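Local coordinates for Cyclo(L-leucyl-L-leucyl) synthase (Staphylococcus haemolyticus, PDB 6EZ3), which catalyses the ATP-independent formation of cyclodipeptides from aminoacyl-tRNAs, including cyclo(L-leucyl-L-leucyl) from leucyl-tRNA, and accepts various other nonpolar residues such as phenylalanine and methionine, at residues Y38-I43 / E92-K97; K21-G26 / I43-S48; F50-I55 / T103-R108; L25-F30 / I55-E60. One frame throughout, in Å; residues are numbered along the deposited sequence.

Contacts 2 and 4 are buried, with apolar side chains, and both belong to the beta-alpha-beta unit of strand 22-26, helix 36-49 and strand 52-57: contact 2 packs the helix on the first strand, contact 4 pairs the two strands by backbone hydrogen bonds near the centre of the chain and carries on into the loop with Ser28. Contacts 1 and 3 are only partly buried and mix charge with packing. In contact 1 helix 36-49 meets helix 73-97 through a salt-bridge network beside isoleucines; in contact 3 strand 106-108 joins the sheet by backbone bonds, with an Asp-Arg salt bridge just before it. Contacts 1 and 2 share Ile43, 2 and 4 Leu25, 3 and 4 Ile55.

Contact 1: Y38-I43 / E92-K97; sequences YIRKII and EDEIIK
The guanidinium of Arg40 receives the carboxylate of Glu94 at its edge: OE2 of Glu94 lies in the guanidinium plane, 2.8 Å from NH2 of Arg40, and CB of Asp93 also sits near that plane. The two flat groups stand 85° apart, so one oxygen alone makes the bridge, through its anti lone pair, in a nearly straight bond (171° at the hydrogen). On its syn side the same OE2 takes NZ of Lys97, three residues on in the chain, at 2.9 Å. Arg40 reaches across with its chain extended from CG to NE, crossing Glu94 at about a right angle, and its CB and CG methylenes lie against CG of Glu94. The Glu94 chain, bent at chi2, brings the carboxylate back over the arginine's aliphatic part; its OE1 is held by Gln44. Further along helix 36-49, Ile43 turns toward the partner helix, and its CD1 packs 4.0 Å from CB of Glu94 and 4.4 Å from CG1 of Ile95. Ile43 and Ile95 both also touch Phe53 and Ile55 of the sheet, where the two helices, crossing at -36°, pack side by side. NH2 of Arg40 and NZ of Lys97 come within 3.6 Å of each other, a repulsion that the shared, buried Glu94 probably offsets; two cations on one oxygen would favour its ionised form.

Contact 2: K21-G26 / I43-S48; sequences KHVILG and IQWANS
Leu25 leaves strand 22-26 with its CB directed at helix 36-49 and CG anti to the carbonyl carbon (chi1 -49°), which brings CG up to the helix. CG of Leu25 lies 4.0 Å from CB of Ala46. CD1 of Leu25 comes closest to the helix, 3.6 Å from CB of Ala46, and meets Ile43, 3.8 Å from its CA and 3.9 Å from its CG1. CD2 of Leu25 lies 3.7 Å from CB of Ala46 and faces the edge of the Trp45 indole at CZ3. Ala46 CB is held in the fork of the leucine. Two residues back on the strand, Val23 touches the same methyl: its CG1, in the crowded position between the backbone N and the carbonyl carbon, is 3.7 Å from CB of Ala46, while CG2 approaches CZ3 of Trp45 at 4.3 Å, again near the ring plane. Trp45 swings toward the strand because its CG is anti to the backbone N (chi1 176°). The strand and helix run antiparallel (171°), axes 9.3 Å apart, as the first strand and helix of a beta-alpha-beta crossover. Strands 52-57 and 191-195 flank strand 22-26, and Trp45 extends across to Ile221 and Leu223 of strand 218-225.

Contact 3: F50-I55 / T103-R108; sequences FDDFSI and TNRIHR. With SO4 (sulfate ion), chain G.
OD2 of Asp52 and NH1 of Arg105 form a salt bridge at 2.7 Å, their flat groups turned 73° apart. NH2 of Arg105 gives an almost straight bond (177°) to O1 of a sulfate, probably from the crystallisation liquor, and NE bonds to the carbonyl of Thr101, so all three nitrogens are engaged. The backbones pair in parallel around Ile55: its N donates to O of Arg105 and its O accepts from N of His107, both at 2.9 Å and in the carbonyl planes. Bends at chi2 and chi3 fold the Arg105 chain over Phe53, where CD makes a CH-pi contact 4.3 Å from the ring centroid, offset toward the rim. CG2 of Ile55 meets CG2 of Ile106 at 4.2 Å. On the other face of the sheet, OG of Ser54 lies at the edge of the His107 ring. Strand 106-108 is an edge strand within this chain, with strand 22-26 on the far side of strand 52-57; Ile55 and Ile106 are covered by helix 73-97, Phe53 by helix 36-49.

Contact 4: L25-F30 / I55-E60; sequences LGISPF and ILLAGE
N of Leu56 donates to O of Leu25 at 2.9 Å, from above the carbonyl plane, and N of Ile27 donates to O of Leu56 at 3.0 Å, nearly along the C=O axis. On the face of Leu25, CD1 of that residue touches CG1 of Ile55 at 4.2 Å. CG2 of Ile55, anti to its backbone N, meets CD1 of Ile27 at 3.6 Å, and CB of Ile27 lies 3.7 Å from CD1 of Leu57, the two side chains pointing the same way. These are the parallel strands of a beta-alpha-beta unit in the Rossmann-like core of a HUP-clan protein, and the loop after the first one carries Ser28, the probable nucleophile, turned away from segment 55-60. Past the strand ends, CG of Pro29 rests on CB of Ala58 at 3.5 Å. OG of Ser28 is bonded to the hydroxyl of Tyr195, a probable substrate-binding residue, and the carbonyl O of Ser28 to NE2 of Gln87. Helix 73-97 backs Ile27 and Leu57 through Gln87, and Glu83 from the same helix accepts from N of Phe30.

Contact 1: Y38-I43 / E92-K97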
loop_
_atom_site.group_PDB
_atom_site.type_symbol
_atom_site.label_atom_id
_atom_site.label_comp_id
_atom_site.label_asym_id
_atom_site.label_seq_id
_atom_site.Cartn_x
_atom_site.Cartn_y
_atom_site.Cartn_z
ATOM N N TYR A 38 -8.753 -13.701 5.642
ATOM C CA TYR A 38 -8.625 -12.894 4.429
ATOM C C TYR A 38 -7.210 -12.922 3.829
ATOM O O TYR A 38 -7.035 -13.222 2.643
ATOM C CB TYR A 38 -9.051 -11.444 4.721
ATOM C CG TYR A 38 -9.186 -10.619 3.471
ATOM C CD1 TYR A 38 -10.226 -10.839 2.579
ATOM C CD2 TYR A 38 -8.240 -9.657 3.144
ATOM C CE1 TYR A 38 -10.321 -10.128 1.385
ATOM C CE2 TYR A 38 -8.329 -8.934 1.954
ATOM C CZ TYR A 38 -9.380 -9.165 1.084
ATOM O OH TYR A 38 -9.514 -8.439 -0.060
ATOM N N ILE A 39 -6.211 -12.582 4.656
ATOM C CA ILE A 39 -4.814 -12.547 4.247
ATOM C C ILE A 39 -4.426 -13.814 3.481
ATOM O O ILE A 39 -3.759 -13.718 2.443
ATOM C CB ILE A 39 -3.908 -12.254 5.443
ATOM C CG1 ILE A 39 -4.248 -10.871 6.008
ATOM C CG2 ILE A 39 -2.428 -12.358 5.040
ATOM C CD1 ILE A 39 -3.835 -10.676 7.346
ATOM N N ARG A 40 -4.912 -14.984 3.960
ATOM C CA ARG A 40 -4.691 -16.285 3.351
ATOM C C ARG A 40 -5.357 -16.362 1.980
ATOM O O ARG A 40 -4.703 -16.724 0.997
ATOM C CB ARG A 40 -5.167 -17.380 4.299
ATOM C CG ARG A 40 -4.372 -17.310 5.598
ATOM C CD ARG A 40 -4.385 -18.547 6.466
ATOM N NE ARG A 40 -3.703 -18.270 7.730
ATOM C CZ ARG A 40 -2.474 -18.664 8.037
ATOM N NH1 ARG A 40 -1.950 -18.360 9.222
ATOM N NH2 ARG A 40 -1.766 -19.392 7.177
ATOM N N LYS A 41 -6.643 -15.963 1.922
ATOM C CA LYS A 41 -7.468 -15.911 0.721
ATOM C C LYS A 41 -6.728 -15.185 -0.390
ATOM O O LYS A 41 -6.570 -15.747 -1.469
ATOM C CB LYS A 41 -8.801 -15.156 1.003
ATOM C CG LYS A 41 -10.040 -16.041 1.068
ATOM C CD LYS A 41 -11.300 -15.322 0.583
ATOM C CE LYS A 41 -12.558 -16.086 0.912
ATOM N NZ LYS A 41 -12.911 -16.010 2.357
ATOM N N ILE A 42 -6.273 -13.943 -0.130
ATOM C CA ILE A 42 -5.595 -13.100 -1.123
ATOM C C ILE A 42 -4.278 -13.713 -1.585
ATOM O O ILE A 42 -3.932 -13.552 -2.742
ATOM C CB ILE A 42 -5.432 -11.607 -0.680
ATOM C CG1 ILE A 42 -4.755 -11.473 0.690
ATOM C CG2 ILE A 42 -6.790 -10.870 -0.730
ATOM C CD1 ILE A 42 -4.453 -10.117 1.128
ATOM N N ILE A 43 -3.555 -14.423 -0.698
ATOM C CA ILE A 43 -2.301 -15.078 -1.059
ATOM C C ILE A 43 -2.606 -16.256 -1.984
ATOM O O ILE A 43 -2.025 -16.355 -3.073
ATOM C CB ILE A 43 -1.439 -15.460 0.159
ATOM C CG1 ILE A 43 -1.018 -14.187 0.929
ATOM C CG2 ILE A 43 -0.233 -16.305 -0.291
ATOM C CD1 ILE A 43 0.242 -14.325 1.890
ATOM N N GLU A 92 4.188 -15.577 5.925
ATOM C CA GLU A 92 5.213 -16.603 5.739
ATOM C C GLU A 92 4.621 -18.005 5.742
ATOM O O GLU A 92 5.028 -18.825 4.932
ATOM C CB GLU A 92 6.305 -16.474 6.786
ATOM C CG GLU A 92 7.199 -15.274 6.548
ATOM C CD GLU A 92 8.475 -15.219 7.361
ATOM O OE1 GLU A 92 8.725 -16.121 8.198
ATOM O OE2 GLU A 92 9.233 -14.249 7.150
ATOM N N ASP A 93 3.611 -18.248 6.597
ATOM C CA ASP A 93 2.929 -19.527 6.692
ATOM C C ASP A 93 2.204 -19.887 5.420
ATOM O O ASP A 93 2.285 -21.039 4.972
ATOM C CB ASP A 93 1.974 -19.542 7.877
ATOM C CG ASP A 93 2.453 -20.467 8.976
ATOM O OD1 ASP A 93 2.605 -21.691 8.703
ATOM O OD2 ASP A 93 2.695 -19.974 10.107
ATOM N N GLU A 94 1.528 -18.899 4.814
ATOM C CA GLU A 94 0.779 -19.120 3.579
ATOM C C GLU A 94 1.654 -19.304 2.375
ATOM O O GLU A 94 1.307 -20.102 1.493
ATOM C CB GLU A 94 -0.236 -18.014 3.328
ATOM C CG GLU A 94 -1.541 -18.279 4.034
ATOM C CD GLU A 94 -2.254 -19.581 3.709
ATOM O OE1 GLU A 94 -2.443 -19.913 2.512
ATOM O OE2 GLU A 94 -2.640 -20.265 4.681
ATOM N N ILE A 95 2.797 -18.568 2.335
ATOM C CA ILE A 95 3.755 -18.664 1.243
ATOM C C ILE A 95 4.352 -20.078 1.223
ATOM O O ILE A 95 4.409 -20.677 0.151
ATOM C CB ILE A 95 4.783 -17.509 1.293
ATOM C CG1 ILE A 95 4.107 -16.154 0.978
ATOM C CG2 ILE A 95 5.982 -17.765 0.343
ATOM C CD1 ILE A 95 4.796 -14.954 1.647
ATOM N N ILE A 96 4.658 -20.663 2.413
ATOM C CA ILE A 96 5.159 -22.044 2.504
ATOM C C ILE A 96 4.122 -23.026 1.963
ATOM O O ILE A 96 4.466 -23.905 1.156
ATOM C CB ILE A 96 5.613 -22.452 3.910
ATOM C CG1 ILE A 96 6.746 -21.557 4.424
ATOM C CG2 ILE A 96 6.068 -23.909 3.883
ATOM C CD1 ILE A 96 6.710 -21.298 5.939
ATOM N N LYS A 97 2.850 -22.844 2.371
ATOM C CA LYS A 97 1.768 -23.699 1.905
ATOM C C LYS A 97 1.668 -23.675 0.384
ATOM O O LYS A 97 1.209 -24.642 -0.212
ATOM C CB LYS A 97 0.448 -23.262 2.526
ATOM C CG LYS A 97 0.304 -23.539 4.032
ATOM C CD LYS A 97 -1.153 -23.434 4.465
ATOM C CE LYS A 97 -1.313 -22.875 5.841
ATOM N NZ LYS A 97 -2.749 -22.706 6.158
#

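Contact 2: K21-G26 / I43-S48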
loop_
_atom_site.group_PDB
_atom_site.type_symbol
_atom_site.label_atom_id
_atom_site.label_comp_id
_atom_site.label_asym_id
_atom_site.label_seq_id
_atom_site.Cartn_x
_atom_site.Cartn_y
_atom_site.Cartn_z
ATOM N N LYS A 21 1.684 -11.097 -14.991
ATOM C CA LYS A 21 3.110 -11.188 -14.664
ATOM C C LYS A 21 3.408 -11.119 -13.168
ATOM O O LYS A 21 4.088 -12.007 -12.665
ATOM C CB LYS A 21 3.940 -10.162 -15.430
ATOM C CG LYS A 21 4.146 -10.504 -16.906
ATOM C CD LYS A 21 5.249 -9.646 -17.525
ATOM C CE LYS A 21 4.934 -9.157 -18.925
ATOM N NZ LYS A 21 5.648 -7.884 -19.244
ATOM N N HIS A 22 2.903 -10.096 -12.449
ATOM C CA HIS A 22 3.139 -9.918 -11.020
ATOM C C HIS A 22 2.062 -9.047 -10.345
ATOM O O HIS A 22 1.562 -8.090 -10.955
ATOM C CB HIS A 22 4.521 -9.301 -10.827
ATOM C CG HIS A 22 4.968 -9.142 -9.398
ATOM N ND1 HIS A 22 4.752 -7.963 -8.685
ATOM C CD2 HIS A 22 5.655 -9.992 -8.610
ATOM C CE1 HIS A 22 5.286 -8.158 -7.493
ATOM N NE2 HIS A 22 5.848 -9.354 -7.401
ATOM N N VAL A 23 1.747 -9.351 -9.070
ATOM C CA VAL A 23 0.809 -8.594 -8.238
ATOM C C VAL A 23 1.461 -8.274 -6.873
ATOM O O VAL A 23 2.281 -9.059 -6.374
ATOM C CB VAL A 23 -0.585 -9.294 -8.091
ATOM C CG1 VAL A 23 -0.527 -10.634 -7.328
ATOM C CG2 VAL A 23 -1.600 -8.356 -7.458
ATOM N N ILE A 24 1.109 -7.113 -6.297
ATOM C CA ILE A 24 1.526 -6.682 -4.979
ATOM C C ILE A 24 0.270 -6.756 -4.176
ATOM O O ILE A 24 -0.722 -6.109 -4.518
ATOM C CB ILE A 24 2.158 -5.252 -4.926
ATOM C CG1 ILE A 24 3.469 -5.164 -5.768
ATOM C CG2 ILE A 24 2.437 -4.826 -3.455
ATOM C CD1 ILE A 24 3.946 -3.801 -6.029
ATOM N N LEU A 25 0.273 -7.584 -3.135
ATOM C CA LEU A 25 -0.886 -7.651 -2.249
ATOM C C LEU A 25 -0.602 -6.669 -1.113
ATOM O O LEU A 25 0.381 -6.815 -0.390
ATOM C CB LEU A 25 -1.159 -9.062 -1.696
ATOM C CG LEU A 25 -1.188 -10.223 -2.673
ATOM C CD1 LEU A 25 -1.256 -11.514 -1.929
ATOM C CD2 LEU A 25 -2.360 -10.150 -3.594
ATOM N N GLY A 26 -1.407 -5.627 -1.038
ATOM C CA GLY A 26 -1.300 -4.642 0.016
ATOM C C GLY A 26 -2.118 -5.106 1.204
ATOM O O GLY A 26 -3.355 -5.220 1.108
ATOM N N ILE A 43 -3.555 -14.423 -0.698
ATOM C CA ILE A 43 -2.301 -15.078 -1.059
ATOM C C ILE A 43 -2.606 -16.256 -1.984
ATOM O O ILE A 43 -2.025 -16.355 -3.073
ATOM C CB ILE A 43 -1.439 -15.460 0.159
ATOM C CG1 ILE A 43 -1.018 -14.187 0.929
ATOM C CG2 ILE A 43 -0.233 -16.305 -0.291
ATOM C CD1 ILE A 43 0.242 -14.325 1.890
ATOM N N GLN A 44 -3.560 -17.104 -1.586
ATOM C CA GLN A 44 -3.958 -18.232 -2.413
ATOM C C GLN A 44 -4.391 -17.771 -3.797
ATOM O O GLN A 44 -4.003 -18.396 -4.775
ATOM C CB GLN A 44 -5.045 -19.072 -1.724
ATOM C CG GLN A 44 -4.511 -20.062 -0.662
ATOM C CD GLN A 44 -3.483 -21.068 -1.153
ATOM O OE1 GLN A 44 -3.474 -21.493 -2.330
ATOM N NE2 GLN A 44 -2.585 -21.470 -0.249
ATOM N N TRP A 45 -5.123 -16.629 -3.872
ATOM C CA TRP A 45 -5.597 -15.967 -5.098
ATOM C C TRP A 45 -4.428 -15.453 -5.945
ATOM O O TRP A 45 -4.390 -15.708 -7.147
ATOM C CB TRP A 45 -6.557 -14.800 -4.766
ATOM C CG TRP A 45 -7.011 -14.019 -5.973
ATOM C CD1 TRP A 45 -8.016 -14.352 -6.831
ATOM C CD2 TRP A 45 -6.442 -12.799 -6.474
ATOM N NE1 TRP A 45 -8.109 -13.417 -7.837
ATOM C CE2 TRP A 45 -7.150 -12.457 -7.647
ATOM C CE3 TRP A 45 -5.382 -11.971 -6.058
ATOM C CZ2 TRP A 45 -6.843 -11.319 -8.402
ATOM C CZ3 TRP A 45 -5.065 -10.850 -6.818
ATOM C CH2 TRP A 45 -5.799 -10.531 -7.969
ATOM N N ALA A 46 -3.473 -14.747 -5.311
ATOM C CA ALA A 46 -2.322 -14.191 -5.995
ATOM C C ALA A 46 -1.582 -15.336 -6.590
ATOM O O ALA A 46 -1.358 -15.333 -7.796
ATOM C CB ALA A 46 -1.426 -13.445 -5.016
ATOM N N ASN A 47 -1.284 -16.357 -5.755
ATOM C CA ASN A 47 -0.518 -17.550 -6.094
ATOM C C ASN A 47 -1.065 -18.315 -7.275
ATOM O O ASN A 47 -0.291 -18.712 -8.149
ATOM C CB ASN A 47 -0.382 -18.455 -4.884
ATOM C CG ASN A 47 0.448 -19.684 -5.120
ATOM O OD1 ASN A 47 1.597 -19.610 -5.534
ATOM N ND2 ASN A 47 -0.108 -20.837 -4.808
ATOM N N SER A 48 -2.390 -18.511 -7.306
ATOM C CA SER A 48 -3.115 -19.254 -8.334
ATOM C C SER A 48 -3.209 -18.564 -9.669
ATOM O O SER A 48 -3.134 -19.234 -10.699
ATOM C CB SER A 48 -4.504 -19.616 -7.842
ATOM O OG SER A 48 -4.353 -20.426 -6.686
#

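Contact 3: F50-I55 / T103-R108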
loop_
_atom_site.group_PDB
_atom_site.type_symbol
_atom_site.label_atom_id
_atom_site.label_comp_id
_atom_site.label_asym_id
_atom_site.label_seq_id
_atom_site.Cartn_x
_atom_site.Cartn_y
_atom_site.Cartn_z
ATOM N N PHE A 50 -1.270 -15.556 -10.730
ATOM C CA PHE A 50 -0.100 -14.834 -11.226
ATOM C C PHE A 50 1.194 -15.635 -11.292
ATOM O O PHE A 50 1.366 -16.644 -10.574
ATOM C CB PHE A 50 0.121 -13.550 -10.400
ATOM C CG PHE A 50 -0.964 -12.509 -10.565
ATOM C CD1 PHE A 50 -2.183 -12.638 -9.902
ATOM C CD2 PHE A 50 -0.761 -11.386 -11.367
ATOM C CE1 PHE A 50 -3.181 -11.672 -10.052
ATOM C CE2 PHE A 50 -1.759 -10.419 -11.508
ATOM C CZ PHE A 50 -2.954 -10.562 -10.840
ATOM N N ASP A 51 2.130 -15.134 -12.141
ATOM C CA ASP A 51 3.444 -15.730 -12.314
ATOM C C ASP A 51 4.224 -15.538 -11.026
ATOM O O ASP A 51 4.876 -16.472 -10.558
ATOM C CB ASP A 51 4.204 -15.123 -13.526
ATOM C CG ASP A 51 3.607 -15.364 -14.914
ATOM O OD1 ASP A 51 2.687 -16.206 -15.036
ATOM O OD2 ASP A 51 4.072 -14.719 -15.876
ATOM N N ASP A 52 4.061 -14.362 -10.402
ATOM C CA ASP A 52 4.740 -14.001 -9.161
ATOM C C ASP A 52 3.937 -12.953 -8.377
ATOM O O ASP A 52 3.158 -12.203 -8.971
ATOM C CB ASP A 52 6.096 -13.402 -9.535
ATOM C CG ASP A 52 7.200 -13.636 -8.545
ATOM O OD1 ASP A 52 8.355 -13.245 -8.843
ATOM O OD2 ASP A 52 6.923 -14.220 -7.476
ATOM N N PHE A 53 4.154 -12.858 -7.058
ATOM C CA PHE A 53 3.535 -11.842 -6.205
ATOM C C PHE A 53 4.492 -11.433 -5.112
ATOM O O PHE A 53 5.454 -12.140 -4.810
ATOM C CB PHE A 53 2.215 -12.324 -5.586
ATOM C CG PHE A 53 2.356 -13.479 -4.617
ATOM C CD1 PHE A 53 2.428 -13.252 -3.249
ATOM C CD2 PHE A 53 2.426 -14.791 -5.077
ATOM C CE1 PHE A 53 2.611 -14.305 -2.362
ATOM C CE2 PHE A 53 2.601 -15.846 -4.186
ATOM C CZ PHE A 53 2.666 -15.595 -2.831
ATOM N N SER A 54 4.202 -10.293 -4.512
ATOM C CA SER A 54 4.909 -9.661 -3.408
ATOM C C SER A 54 3.821 -9.254 -2.460
ATOM O O SER A 54 2.669 -9.078 -2.874
ATOM C CB SER A 54 5.560 -8.366 -3.885
ATOM O OG SER A 54 6.832 -8.563 -4.470
ATOM N N ILE A 55 4.187 -9.011 -1.219
ATOM C CA ILE A 55 3.280 -8.479 -0.215
ATOM C C ILE A 55 3.878 -7.165 0.308
ATOM O O ILE A 55 5.081 -7.066 0.533
ATOM C CB ILE A 55 3.005 -9.529 0.885
ATOM C CG1 ILE A 55 2.126 -10.683 0.336
ATOM C CG2 ILE A 55 2.364 -8.910 2.120
ATOM C CD1 ILE A 55 2.741 -11.958 0.401
ATOM N N THR A 103 11.912 -15.416 0.855
ATOM C CA THR A 103 13.008 -14.477 0.580
ATOM C C THR A 103 12.666 -13.538 -0.557
ATOM O O THR A 103 12.421 -13.962 -1.678
ATOM C CB THR A 103 14.337 -15.214 0.408
ATOM O OG1 THR A 103 14.685 -15.723 1.678
ATOM C CG2 THR A 103 15.466 -14.310 -0.044
ATOM N N ASN A 104 12.595 -12.261 -0.189
ATOM C CA ASN A 104 12.310 -11.031 -0.935
ATOM C C ASN A 104 10.853 -10.947 -1.434
ATOM O O ASN A 104 10.527 -10.046 -2.216
ATOM C CB ASN A 104 13.331 -10.750 -2.047
ATOM C CG ASN A 104 14.788 -10.637 -1.594
ATOM O OD1 ASN A 104 15.654 -11.351 -2.120
ATOM N ND2 ASN A 104 15.114 -9.826 -0.561
ATOM N N ARG A 105 9.961 -11.768 -0.847
ATOM C CA ARG A 105 8.536 -11.791 -1.156
ATOM C C ARG A 105 7.741 -10.784 -0.348
ATOM O O ARG A 105 6.771 -10.267 -0.896
ATOM C CB ARG A 105 7.965 -13.206 -0.962
ATOM C CG ARG A 105 6.606 -13.509 -1.644
ATOM C CD ARG A 105 6.702 -14.128 -3.033
ATOM N NE ARG A 105 7.667 -15.222 -3.105
ATOM C CZ ARG A 105 7.855 -15.989 -4.172
ATOM N NH1 ARG A 105 7.126 -15.807 -5.267
ATOM N NH2 ARG A 105 8.764 -16.954 -4.148
ATOM N N ILE A 106 8.090 -10.536 0.954
ATOM C CA ILE A 106 7.372 -9.588 1.861
ATOM C C ILE A 106 8.198 -8.327 2.081
ATOM O O ILE A 106 9.400 -8.420 2.380
ATOM C CB ILE A 106 6.979 -10.242 3.233
ATOM C CG1 ILE A 106 6.307 -11.618 3.041
ATOM C CG2 ILE A 106 6.115 -9.303 4.064
ATOM C CD1 ILE A 106 6.265 -12.497 4.252
ATOM N N HIS A 107 7.562 -7.158 1.949
ATOM C CA HIS A 107 8.212 -5.852 2.134
ATOM C C HIS A 107 7.355 -4.911 2.950
ATOM O O HIS A 107 6.153 -5.122 3.089
ATOM C CB HIS A 107 8.508 -5.161 0.799
ATOM C CG HIS A 107 9.159 -6.005 -0.246
ATOM N ND1 HIS A 107 8.510 -6.278 -1.446
ATOM C CD2 HIS A 107 10.408 -6.511 -0.302
ATOM C CE1 HIS A 107 9.353 -7.015 -2.152
ATOM N NE2 HIS A 107 10.518 -7.150 -1.533
ATOM N N ARG A 108 7.974 -3.856 3.450
ATOM C CA ARG A 108 7.337 -2.764 4.167
ATOM C C ARG A 108 7.628 -1.485 3.342
ATOM O O ARG A 108 8.654 -1.452 2.652
ATOM C CB ARG A 108 7.992 -2.638 5.530
ATOM C CG ARG A 108 7.639 -3.727 6.507
ATOM C CD ARG A 108 8.198 -3.356 7.873
ATOM N NE ARG A 108 7.400 -2.349 8.590
ATOM C CZ ARG A 108 7.644 -1.975 9.841
ATOM N NH1 ARG A 108 8.667 -2.494 10.505
ATOM N NH2 ARG A 108 6.862 -1.085 10.441
HETATM S S SO4 G . 10.066 -19.898 -6.101
HETATM O O1 SO4 G . 9.222 -18.759 -6.503
HETATM O O2 SO4 G . 9.296 -20.719 -5.164
HETATM O O3 SO4 G . 10.425 -20.676 -7.301
HETATM O O4 SO4 G . 11.313 -19.428 -5.464
#

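Contact 4: L25-F30 / I55-E60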
loop_
_atom_site.group_PDB
_atom_site.type_symbol
_atom_site.label_atom_id
_atom_site.label_comp_id
_atom_site.label_asym_id
_atom_site.label_seq_id
_atom_site.Cartn_x
_atom_site.Cartn_y
_atom_site.Cartn_z
ATOM N N LEU A 25 0.273 -7.584 -3.135
ATOM C CA LEU A 25 -0.886 -7.651 -2.249
ATOM C C LEU A 25 -0.602 -6.669 -1.113
ATOM O O LEU A 25 0.381 -6.815 -0.390
ATOM C CB LEU A 25 -1.159 -9.062 -1.696
ATOM C CG LEU A 25 -1.188 -10.223 -2.673
ATOM C CD1 LEU A 25 -1.256 -11.514 -1.929
ATOM C CD2 LEU A 25 -2.360 -10.150 -3.594
ATOM N N GLY A 26 -1.407 -5.627 -1.038
ATOM C CA GLY A 26 -1.300 -4.642 0.016
ATOM C C GLY A 26 -2.118 -5.106 1.204
ATOM O O GLY A 26 -3.355 -5.220 1.108
ATOM N N ILE A 27 -1.419 -5.406 2.328
ATOM C CA ILE A 27 -2.043 -5.764 3.604
ATOM C C ILE A 27 -1.921 -4.559 4.569
ATOM O O ILE A 27 -0.878 -3.921 4.636
ATOM C CB ILE A 27 -1.520 -7.110 4.136
ATOM C CG1 ILE A 27 -2.039 -8.248 3.223
ATOM C CG2 ILE A 27 -1.955 -7.345 5.589
ATOM C CD1 ILE A 27 -1.082 -9.388 2.942
ATOM N N SER A 28 -3.026 -4.187 5.207
ATOM C CA SER A 28 -3.147 -3.013 6.066
ATOM C C SER A 28 -3.119 -3.305 7.567
ATOM O O SER A 28 -3.726 -4.287 8.019
ATOM C CB SER A 28 -4.402 -2.223 5.701
ATOM O OG SER A 28 -4.196 -1.418 4.555
ATOM N N PRO A 29 -2.481 -2.426 8.378
ATOM C CA PRO A 29 -2.424 -2.700 9.821
ATOM C C PRO A 29 -3.671 -2.244 10.567
ATOM O O PRO A 29 -4.322 -1.270 10.175
ATOM C CB PRO A 29 -1.189 -1.922 10.273
ATOM C CG PRO A 29 -1.156 -0.741 9.358
ATOM C CD PRO A 29 -1.733 -1.193 8.037
ATOM N N PHE A 30 -3.989 -2.950 11.660
ATOM C CA PHE A 30 -5.070 -2.653 12.589
ATOM C C PHE A 30 -6.459 -2.618 11.951
ATOM O O PHE A 30 -7.406 -2.181 12.599
ATOM C CB PHE A 30 -4.767 -1.345 13.371
ATOM C CG PHE A 30 -3.315 -1.147 13.785
ATOM C CD1 PHE A 30 -2.549 -0.124 13.232
ATOM C CD2 PHE A 30 -2.711 -1.993 14.713
ATOM C CE1 PHE A 30 -1.205 0.055 13.604
ATOM C CE2 PHE A 30 -1.370 -1.811 15.087
ATOM C CZ PHE A 30 -0.624 -0.794 14.526
ATOM N N ILE A 55 4.187 -9.011 -1.219
ATOM C CA ILE A 55 3.280 -8.479 -0.215
ATOM C C ILE A 55 3.878 -7.165 0.308
ATOM O O ILE A 55 5.081 -7.066 0.533
ATOM C CB ILE A 55 3.005 -9.529 0.885
ATOM C CG1 ILE A 55 2.126 -10.683 0.336
ATOM C CG2 ILE A 55 2.364 -8.910 2.120
ATOM C CD1 ILE A 55 2.741 -11.958 0.401
ATOM N N LEU A 56 3.059 -6.144 0.423
ATOM C CA LEU A 56 3.506 -4.878 0.962
ATOM C C LEU A 56 2.735 -4.652 2.236
ATOM O O LEU A 56 1.498 -4.663 2.241
ATOM C CB LEU A 56 3.367 -3.703 -0.024
ATOM C CG LEU A 56 4.171 -2.446 0.385
ATOM C CD1 LEU A 56 5.668 -2.618 0.127
ATOM C CD2 LEU A 56 3.643 -1.178 -0.284
ATOM N N LEU A 57 3.475 -4.571 3.330
ATOM C CA LEU A 57 2.972 -4.352 4.678
ATOM C C LEU A 57 3.273 -2.891 5.066
ATOM O O LEU A 57 4.100 -2.238 4.423
ATOM C CB LEU A 57 3.732 -5.325 5.581
ATOM C CG LEU A 57 3.055 -6.604 6.070
ATOM C CD1 LEU A 57 2.088 -7.204 5.092
ATOM C CD2 LEU A 57 4.082 -7.610 6.491
ATOM N N ALA A 58 2.614 -2.377 6.103
ATOM C CA ALA A 58 2.813 -0.989 6.543
ATOM C C ALA A 58 4.246 -0.658 6.983
ATOM O O ALA A 58 4.895 -1.458 7.653
ATOM C CB ALA A 58 1.855 -0.690 7.667
ATOM N N GLY A 59 4.716 0.524 6.619
ATOM C CA GLY A 59 6.054 0.990 6.986
ATOM C C GLY A 59 6.112 1.549 8.396
ATOM O O GLY A 59 5.108 1.538 9.117
ATOM N N GLU A 60 7.295 2.036 8.806
ATOM C CA GLU A 60 7.549 2.612 10.132
ATOM C C GLU A 60 6.637 3.777 10.440
ATOM O O GLU A 60 6.184 3.906 11.582
ATOM C CB GLU A 60 9.010 3.050 10.272
ATOM C CG GLU A 60 9.953 1.881 10.493
ATOM C CD GLU A 60 11.437 2.189 10.408
ATOM O OE1 GLU A 60 11.821 3.196 9.767
ATOM O OE2 GLU A 60 12.221 1.390 10.968
#